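Long-range contacts in undecaprenyl pyrophosphate synthase (Helicobacter pylori, PDB 2DTN), which probably catalyses the magnesium-dependent condensation of isopentenyl diphosphate with allylic diphosphates, building the polyprenyl chain of undecaprenyl diphosphate: residues R104-G109 against T136-L141; T97-N102 against R130-F135; K49-W54 against F221-L226. All blocks are in the same frame, centred on the assembly; numbering follows the deposited sequence.

Contact 1. Residues R104-G109 against T136-L141; sequences RFRAIG and TQVLAL
F105 turns the edge of its ring toward the neighbouring strand: CE1 rests 3.7 Å from L139 CD1, with the leucine branch lying almost at right angles to the phenyl group. Q137 OE1 reaches this edge, close to the plane of the ring, while its amide is turned 74° away from the phenyl plane; the oxygen is held by a hydrogen bond from Y98 OH. A chi1 of 169° swings the F105 ring away from its own backbone N and onto I122, L125 and E126 of helix 116-127. L48 of helix 37-57 touches Q137 and L139.

The two strands are the parallel pair of a beta-alpha-beta crossover whose helix is 116-127, and strand 104-108 is an outermost strand of the chain's six-stranded parallel sheet. Bonds run alternately from each side, as in Q137 N to R104 O (2.9 Å) and I108 N to L139 O (3.1 Å).

On the other face R104 and T136 stand shoulder to shoulder, with T136 OG1 3.6 Å from R104 CB. R106 sends its extended chain off the sheet to the carbonyls of R181 and D179. Farther along, the I108 and V138 side chains lie nearly perpendicular, with I108 CG2 3.6 Å from V138 CG1, and I108 CG1 packs on A140 CB at 3.9 Å. Beyond the last bridge, the positive-phi G109 brings its CA to 3.4 Å from L141 O.

Contact 2. Residues T97-N102 against R130-F135; sequences TYLDNN and RHFKDF
The ring of F132 presents one face to N102 CA, which stands 3.6 Å from the ring centroid and only 8° off the ring normal, a CH-pi contact over the middle of that face. Around it the asparagine adds further touches: its carbonyl oxygen comes to 3.3 Å from F132 CB, and its amide ND2 reaches the rim at F132 CE1 (3.4 Å), the amide plane inclined at 47° to the phenyl plane. L99 approaches the far end of the ring, where F132 CE2 is 3.6 Å from L99 CA and F132 CZ is 3.8 Å from L99 CD2. The branch of L99 crosses the phenyl group at about a right angle and also touches T129.

F132 directs its CB toward the helix end, and a first torsion of -50° sets CG anti to the carbonyl carbon, carrying the ring across N102 to the last turn at L99. Three residues on, F135 is buried; its ring packs on I103 and on C55 and A56 of helix 37-57, while the stretch before it is largely at the surface.

Within the helix, N101 folds its amide back so that ND2 donates to T97 O at 3.0 Å, in the carbonyl plane and on a lone pair. Y98 leaves the same turn in a different direction, and its ring meets that of F105 with the planes steeply inclined. The positive phi of N102 turns the chain out of the helix, with I103 N returning to Y98 O and N102 N weakly to L99 O. This is a Schellman motif, in which helix 95-101 ends just before strand 104-108, and F132 packs on its C-prime residue.

Contact 3. Residues K49-W54 against F221-L226; sequences KDITIW and FTPKDL
I51 pushes its CD1 methyl into a hollow at the start of helix 223-236, where T222 and D225 form an N-terminal capping box. The walls of this hollow are F221 CD2, 4.0 Å from I51 CD1, L226 CD1 at 3.8 Å from the same methyl, and the main chain of T222 and P223, with P223 CA 4.1 Å from I51 CD1. The I51 and F221 side chains run nearly perpendicular to one another, while I51 and L226 meet at a slant. I51 CG1 lies anti to the carbonyl carbon (chi1 -68°), and the delta methyl then reaches over to the other helix although its CB does not point straight at it. Elsewhere I51 touches W218 and L63 of strand 62-66. F221 also lies about 8 Å, side chain to side chain, from N26, thought to bind substrate.

A second bump comes from the opposite partner. L226 CD1 fits into the notch between I51 and W54, close to I51 CD1 and 3.8 Å from W54 CE3. The indole forms the other wall of the interface: P223 CB presses against W54 CD1 at 3.5 Å, the proline ring and the indole running antiparallel alongside one another, and P223 O lies over one face of the indole toward its rim. The tryptophan is further held by stacking with H58 and by a weak hydrogen bond from W54 NE1 to E227 OE2.

Helix 37-57 thus packs against the first turn of the late helix by hydrophobic surface, with no hydrogen bond between the two segments. That turn is fixed by its own polar atoms. D225 OD2 receives T222 N at 2.7 Å on its anti lone pair, and T222 OG1 donates to the same oxygen at 2.9 Å from above the carboxylate plane.

In the fold
From the N terminus, residues 49-54 on helix 37-57 come first and find their partner only at 221-226, so contact 3 closes a loop of 166 intervening residues and ties helix 37-57 to the start of helix 223-236; contacts 1 and 2 are both nested in it. Within that loop the chain passes 97-102, 104-109, 130-135 and 136-141 in turn, so the segments of contacts 2 and 1 alternate and their loops cross. Contact 2 ties the end of helix 95-101 to the loop after helix 116-127, directly ahead of the strands paired in contact 1; a backbone bond from R104 N to F135 O joins the two. T52 lies beside Q137, and its carbonyl oxygen beside F135.

Contact 1. Residues R104-G109 against T136-L141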
# COMPACT_ATOMS: atom_id res chain seq x y z
N ARG A 104 -2.39 9.38 -24.19
CA ARG A 104 -3.46 9.99 -23.43
C ARG A 104 -2.90 10.55 -22.13
O ARG A 104 -2.23 9.84 -21.38
CB ARG A 104 -4.55 8.97 -23.12
CG ARG A 104 -5.65 9.53 -22.25
CD ARG A 104 -6.84 8.63 -22.23
NE ARG A 104 -8.02 9.35 -21.75
CZ ARG A 104 -9.26 8.88 -21.82
NH1 ARG A 104 -9.50 7.68 -22.34
NH2 ARG A 104 -10.27 9.62 -21.37
N PHE A 105 -3.17 11.82 -21.87
CA PHE A 105 -2.69 12.43 -20.65
C PHE A 105 -3.81 12.41 -19.64
O PHE A 105 -4.97 12.65 -19.98
CB PHE A 105 -2.25 13.88 -20.86
CG PHE A 105 -1.99 14.61 -19.57
CD1 PHE A 105 -0.88 14.30 -18.78
CD2 PHE A 105 -2.89 15.58 -19.11
CE1 PHE A 105 -0.67 14.93 -17.55
CE2 PHE A 105 -2.68 16.21 -17.88
CZ PHE A 105 -1.57 15.89 -17.10
N ARG A 106 -3.46 12.15 -18.40
CA ARG A 106 -4.45 12.11 -17.34
C ARG A 106 -3.75 12.54 -16.06
O ARG A 106 -2.57 12.24 -15.86
CB ARG A 106 -5.03 10.71 -17.20
CG ARG A 106 -6.21 10.63 -16.26
CD ARG A 106 -7.15 9.52 -16.69
NE ARG A 106 -8.17 9.27 -15.68
CZ ARG A 106 -9.09 8.32 -15.77
NH1 ARG A 106 -9.11 7.52 -16.83
NH2 ARG A 106 -9.97 8.15 -14.79
N ALA A 107 -4.47 13.26 -15.21
CA ALA A 107 -3.91 13.74 -13.97
C ALA A 107 -4.79 13.35 -12.79
O ALA A 107 -6.01 13.50 -12.84
CB ALA A 107 -3.76 15.23 -14.03
N ILE A 108 -4.15 12.85 -11.73
CA ILE A 108 -4.87 12.47 -10.52
C ILE A 108 -4.33 13.36 -9.40
O ILE A 108 -3.26 13.95 -9.53
CB ILE A 108 -4.67 10.97 -10.19
CG1 ILE A 108 -3.21 10.66 -9.87
CG2 ILE A 108 -5.12 10.12 -11.38
CD1 ILE A 108 -2.93 9.18 -9.70
N GLY A 109 -5.07 13.46 -8.30
CA GLY A 109 -4.64 14.30 -7.20
C GLY A 109 -5.68 15.37 -6.95
O GLY A 109 -6.68 15.42 -7.65
N THR A 136 -1.90 5.24 -21.85
CA THR A 136 -2.14 6.44 -21.07
C THR A 136 -1.03 6.69 -20.08
O THR A 136 -0.57 5.76 -19.41
CB THR A 136 -3.44 6.33 -20.27
OG1 THR A 136 -4.52 6.00 -21.15
CG2 THR A 136 -3.74 7.65 -19.57
N GLN A 137 -0.59 7.94 -19.99
CA GLN A 137 0.44 8.32 -19.03
C GLN A 137 -0.28 9.16 -17.99
O GLN A 137 -0.90 10.17 -18.32
CB GLN A 137 1.53 9.15 -19.70
CG GLN A 137 2.68 9.50 -18.76
CD GLN A 137 3.06 10.96 -18.86
OE1 GLN A 137 2.25 11.85 -18.59
NE2 GLN A 137 4.30 11.23 -19.26
N VAL A 138 -0.22 8.74 -16.73
CA VAL A 138 -0.88 9.46 -15.66
C VAL A 138 0.13 10.14 -14.74
O VAL A 138 1.13 9.53 -14.35
CB VAL A 138 -1.77 8.52 -14.81
CG1 VAL A 138 -2.47 9.30 -13.71
CG2 VAL A 138 -2.79 7.86 -15.70
N LEU A 139 -0.13 11.40 -14.41
CA LEU A 139 0.75 12.15 -13.52
C LEU A 139 0.02 12.46 -12.23
O LEU A 139 -1.07 13.01 -12.24
CB LEU A 139 1.21 13.46 -14.16
CG LEU A 139 2.20 13.42 -15.33
CD1 LEU A 139 2.53 14.83 -15.75
CD2 LEU A 139 3.46 12.69 -14.93
N ALA A 140 0.63 12.08 -11.11
CA ALA A 140 0.04 12.34 -9.81
C ALA A 140 0.53 13.72 -9.39
O ALA A 140 1.72 13.92 -9.14
CB ALA A 140 0.50 11.27 -8.80
N LEU A 141 -0.40 14.67 -9.33
CA LEU A 141 -0.07 16.05 -8.98
C LEU A 141 -0.83 16.48 -7.74
O LEU A 141 -2.06 16.45 -7.72
CB LEU A 141 -0.42 16.97 -10.15
CG LEU A 141 0.16 16.56 -11.51
CD1 LEU A 141 -0.43 17.46 -12.60
CD2 LEU A 141 1.66 16.66 -11.50

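Contact 2. Residues T97-N102 against R130-F135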
# COMPACT_ATOMS: atom_id res chain seq x y z
N THR A 97 4.53 16.47 -27.81
CA THR A 97 5.00 15.10 -27.67
C THR A 97 3.91 14.09 -27.31
O THR A 97 4.07 12.89 -27.58
CB THR A 97 6.13 15.02 -26.64
OG1 THR A 97 6.72 13.71 -26.69
CG2 THR A 97 5.60 15.27 -25.25
N TYR A 98 2.82 14.54 -26.68
CA TYR A 98 1.72 13.64 -26.34
C TYR A 98 0.97 13.35 -27.63
O TYR A 98 1.00 12.23 -28.14
CB TYR A 98 0.74 14.28 -25.35
CG TYR A 98 1.20 14.33 -23.91
CD1 TYR A 98 1.85 15.45 -23.41
CD2 TYR A 98 0.97 13.26 -23.05
CE1 TYR A 98 2.27 15.51 -22.08
CE2 TYR A 98 1.38 13.30 -21.72
CZ TYR A 98 2.02 14.43 -21.25
OH TYR A 98 2.44 14.49 -19.94
N LEU A 99 0.31 14.38 -28.13
CA LEU A 99 -0.47 14.29 -29.37
C LEU A 99 0.33 13.58 -30.46
O LEU A 99 -0.23 12.80 -31.23
CB LEU A 99 -0.85 15.70 -29.83
CG LEU A 99 -1.73 16.49 -28.84
CD1 LEU A 99 -1.75 17.96 -29.20
CD2 LEU A 99 -3.14 15.92 -28.85
N ASP A 100 1.63 13.84 -30.50
CA ASP A 100 2.51 13.22 -31.48
C ASP A 100 2.48 11.70 -31.38
O ASP A 100 2.03 11.02 -32.30
CB ASP A 100 3.95 13.69 -31.27
CG ASP A 100 4.38 14.71 -32.31
OD1 ASP A 100 3.62 15.68 -32.54
OD2 ASP A 100 5.47 14.55 -32.87
N ASN A 101 2.97 11.18 -30.26
CA ASN A 101 3.04 9.74 -30.01
C ASN A 101 1.69 9.14 -29.64
O ASN A 101 1.61 7.95 -29.32
CB ASN A 101 4.04 9.46 -28.89
CG ASN A 101 5.46 9.81 -29.28
OD1 ASN A 101 6.11 9.08 -30.04
ND2 ASN A 101 5.95 10.93 -28.77
N ASN A 102 0.64 9.95 -29.67
CA ASN A 102 -0.71 9.48 -29.35
C ASN A 102 -0.81 8.96 -27.92
O ASN A 102 -1.28 7.84 -27.70
CB ASN A 102 -1.13 8.37 -30.31
CG ASN A 102 -1.15 8.82 -31.75
OD1 ASN A 102 -0.79 8.07 -32.66
ND2 ASN A 102 -1.57 10.06 -31.97
N ARG A 130 -7.85 12.80 -24.94
CA ARG A 130 -8.80 11.78 -24.51
C ARG A 130 -9.01 10.63 -25.50
O ARG A 130 -9.28 9.50 -25.09
CB ARG A 130 -10.16 12.40 -24.19
CG ARG A 130 -11.00 12.78 -25.40
CD ARG A 130 -12.48 12.84 -25.04
NE ARG A 130 -12.96 14.20 -24.80
CZ ARG A 130 -13.24 15.08 -25.76
NH1 ARG A 130 -13.09 14.74 -27.04
NH2 ARG A 130 -13.69 16.30 -25.45
N HIS A 131 -8.88 10.90 -26.79
CA HIS A 131 -9.10 9.88 -27.81
C HIS A 131 -8.05 8.78 -27.92
O HIS A 131 -8.36 7.68 -28.37
CB HIS A 131 -9.30 10.53 -29.17
CG HIS A 131 -10.51 11.40 -29.25
ND1 HIS A 131 -11.76 10.98 -28.84
CD2 HIS A 131 -10.67 12.67 -29.68
CE1 HIS A 131 -12.63 11.95 -29.01
NE2 HIS A 131 -12.00 12.99 -29.53
N PHE A 132 -6.82 9.07 -27.52
CA PHE A 132 -5.76 8.07 -27.60
C PHE A 132 -6.06 6.96 -26.60
O PHE A 132 -5.66 7.03 -25.44
CB PHE A 132 -4.40 8.70 -27.32
CG PHE A 132 -4.14 9.96 -28.11
CD1 PHE A 132 -4.50 10.04 -29.45
CD2 PHE A 132 -3.51 11.05 -27.52
CE1 PHE A 132 -4.23 11.18 -30.19
CE2 PHE A 132 -3.24 12.20 -28.25
CZ PHE A 132 -3.60 12.26 -29.59
N LYS A 133 -6.76 5.92 -27.06
CA LYS A 133 -7.12 4.80 -26.20
C LYS A 133 -6.29 3.54 -26.44
O LYS A 133 -6.81 2.52 -26.89
CB LYS A 133 -8.62 4.49 -26.37
CG LYS A 133 -9.07 4.31 -27.82
CD LYS A 133 -10.59 4.18 -27.91
CE LYS A 133 -11.06 3.98 -29.35
NZ LYS A 133 -12.55 3.93 -29.45
N ASP A 134 -5.00 3.62 -26.12
CA ASP A 134 -4.08 2.50 -26.26
C ASP A 134 -3.04 2.57 -25.14
O ASP A 134 -2.74 1.56 -24.51
CB ASP A 134 -3.40 2.52 -27.62
CG ASP A 134 -4.06 1.58 -28.63
OD1 ASP A 134 -4.06 0.36 -28.40
OD2 ASP A 134 -4.58 2.08 -29.65
N PHE A 135 -2.50 3.76 -24.92
CA PHE A 135 -1.51 3.97 -23.87
C PHE A 135 -1.75 5.30 -23.16
O PHE A 135 -1.78 6.35 -23.79
CB PHE A 135 -0.09 3.96 -24.42
CG PHE A 135 0.94 4.40 -23.41
CD1 PHE A 135 1.16 3.68 -22.25
CD2 PHE A 135 1.67 5.57 -23.62
CE1 PHE A 135 2.08 4.11 -21.30
CE2 PHE A 135 2.60 6.01 -22.68
CZ PHE A 135 2.81 5.28 -21.51

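Contact 3. Residues K49-W54 against F221-L226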
# COMPACT_ATOMS: atom_id res chain seq x y z
N LYS A 49 10.28 11.53 -19.68
CA LYS A 49 9.91 11.47 -21.09
C LYS A 49 10.41 10.15 -21.69
O LYS A 49 9.65 9.44 -22.35
CB LYS A 49 10.51 12.65 -21.87
CG LYS A 49 10.10 12.69 -23.35
CD LYS A 49 10.07 14.11 -23.92
CE LYS A 49 11.46 14.67 -24.23
NZ LYS A 49 12.09 14.01 -25.41
N ASP A 50 11.67 9.83 -21.44
CA ASP A 50 12.25 8.60 -21.95
C ASP A 50 11.44 7.39 -21.52
O ASP A 50 11.16 6.51 -22.34
CB ASP A 50 13.68 8.45 -21.45
CG ASP A 50 14.66 9.22 -22.29
OD1 ASP A 50 14.29 10.32 -22.75
OD2 ASP A 50 15.80 8.73 -22.50
N ILE A 51 11.06 7.35 -20.25
CA ILE A 51 10.29 6.24 -19.73
C ILE A 51 8.89 6.13 -20.32
O ILE A 51 8.44 5.03 -20.64
CB ILE A 51 10.18 6.29 -18.18
CG1 ILE A 51 11.56 6.03 -17.55
CG2 ILE A 51 9.18 5.26 -17.69
CD1 ILE A 51 12.20 4.69 -17.91
N THR A 52 8.19 7.25 -20.49
CA THR A 52 6.84 7.16 -21.04
C THR A 52 6.87 6.70 -22.50
O THR A 52 6.05 5.87 -22.91
CB THR A 52 6.08 8.49 -20.95
OG1 THR A 52 6.44 9.32 -22.06
CG2 THR A 52 6.39 9.20 -19.66
N ILE A 53 7.81 7.23 -23.28
CA ILE A 53 7.92 6.84 -24.68
C ILE A 53 8.23 5.36 -24.80
O ILE A 53 7.63 4.64 -25.60
CB ILE A 53 9.03 7.63 -25.40
CG1 ILE A 53 8.65 9.10 -25.49
CG2 ILE A 53 9.25 7.06 -26.80
CD1 ILE A 53 9.69 9.95 -26.14
N TRP A 54 9.20 4.90 -24.01
CA TRP A 54 9.58 3.50 -24.02
C TRP A 54 8.32 2.67 -23.80
O TRP A 54 7.99 1.79 -24.60
CB TRP A 54 10.59 3.21 -22.91
CG TRP A 54 11.08 1.78 -22.90
CD1 TRP A 54 12.18 1.28 -23.54
CD2 TRP A 54 10.48 0.67 -22.22
NE1 TRP A 54 12.29 -0.07 -23.30
CE2 TRP A 54 11.26 -0.47 -22.50
CE3 TRP A 54 9.34 0.53 -21.40
CZ2 TRP A 54 10.95 -1.74 -21.98
CZ3 TRP A 54 9.04 -0.73 -20.90
CH2 TRP A 54 9.84 -1.85 -21.19
N PHE A 221 18.06 6.53 -13.86
CA PHE A 221 17.20 5.43 -14.25
C PHE A 221 17.01 5.45 -15.74
O PHE A 221 16.54 6.44 -16.30
CB PHE A 221 15.85 5.51 -13.54
CG PHE A 221 15.06 4.24 -13.60
CD1 PHE A 221 15.50 3.10 -12.92
CD2 PHE A 221 13.88 4.16 -14.34
CE1 PHE A 221 14.78 1.91 -12.98
CE2 PHE A 221 13.16 2.97 -14.42
CZ PHE A 221 13.61 1.84 -13.73
N THR A 222 17.37 4.35 -16.40
CA THR A 222 17.26 4.26 -17.85
C THR A 222 16.22 3.23 -18.24
O THR A 222 15.76 2.45 -17.40
CB THR A 222 18.58 3.82 -18.48
OG1 THR A 222 18.83 2.46 -18.15
CG2 THR A 222 19.73 4.68 -17.98
N PRO A 223 15.81 3.24 -19.51
CA PRO A 223 14.82 2.27 -19.97
C PRO A 223 15.35 0.84 -19.85
O PRO A 223 14.58 -0.11 -19.71
CB PRO A 223 14.57 2.69 -21.41
CG PRO A 223 14.72 4.18 -21.33
CD PRO A 223 15.98 4.31 -20.50
N LYS A 224 16.67 0.69 -19.90
CA LYS A 224 17.25 -0.64 -19.80
C LYS A 224 16.94 -1.23 -18.44
O LYS A 224 16.60 -2.41 -18.33
CB LYS A 224 18.76 -0.61 -20.03
CG LYS A 224 19.35 -2.00 -20.14
CD LYS A 224 20.81 -1.98 -20.55
CE LYS A 224 21.24 -3.36 -21.05
NZ LYS A 224 20.43 -3.79 -22.23
N ASP A 225 17.08 -0.41 -17.40
CA ASP A 225 16.78 -0.85 -16.05
C ASP A 225 15.33 -1.33 -16.03
O ASP A 225 15.01 -2.39 -15.48
CB ASP A 225 16.96 0.30 -15.06
CG ASP A 225 18.35 0.90 -15.11
OD1 ASP A 225 19.33 0.15 -14.89
OD2 ASP A 225 18.46 2.12 -15.34
N LEU A 226 14.45 -0.54 -16.64
CA LEU A 226 13.04 -0.89 -16.68
C LEU A 226 12.85 -2.27 -17.28
O LEU A 226 12.02 -3.04 -16.80
CB LEU A 226 12.25 0.12 -17.49
CG LEU A 226 10.97 0.60 -16.81
CD1 LEU A 226 10.17 1.45 -17.76
CD2 LEU A 226 10.16 -0.58 -16.34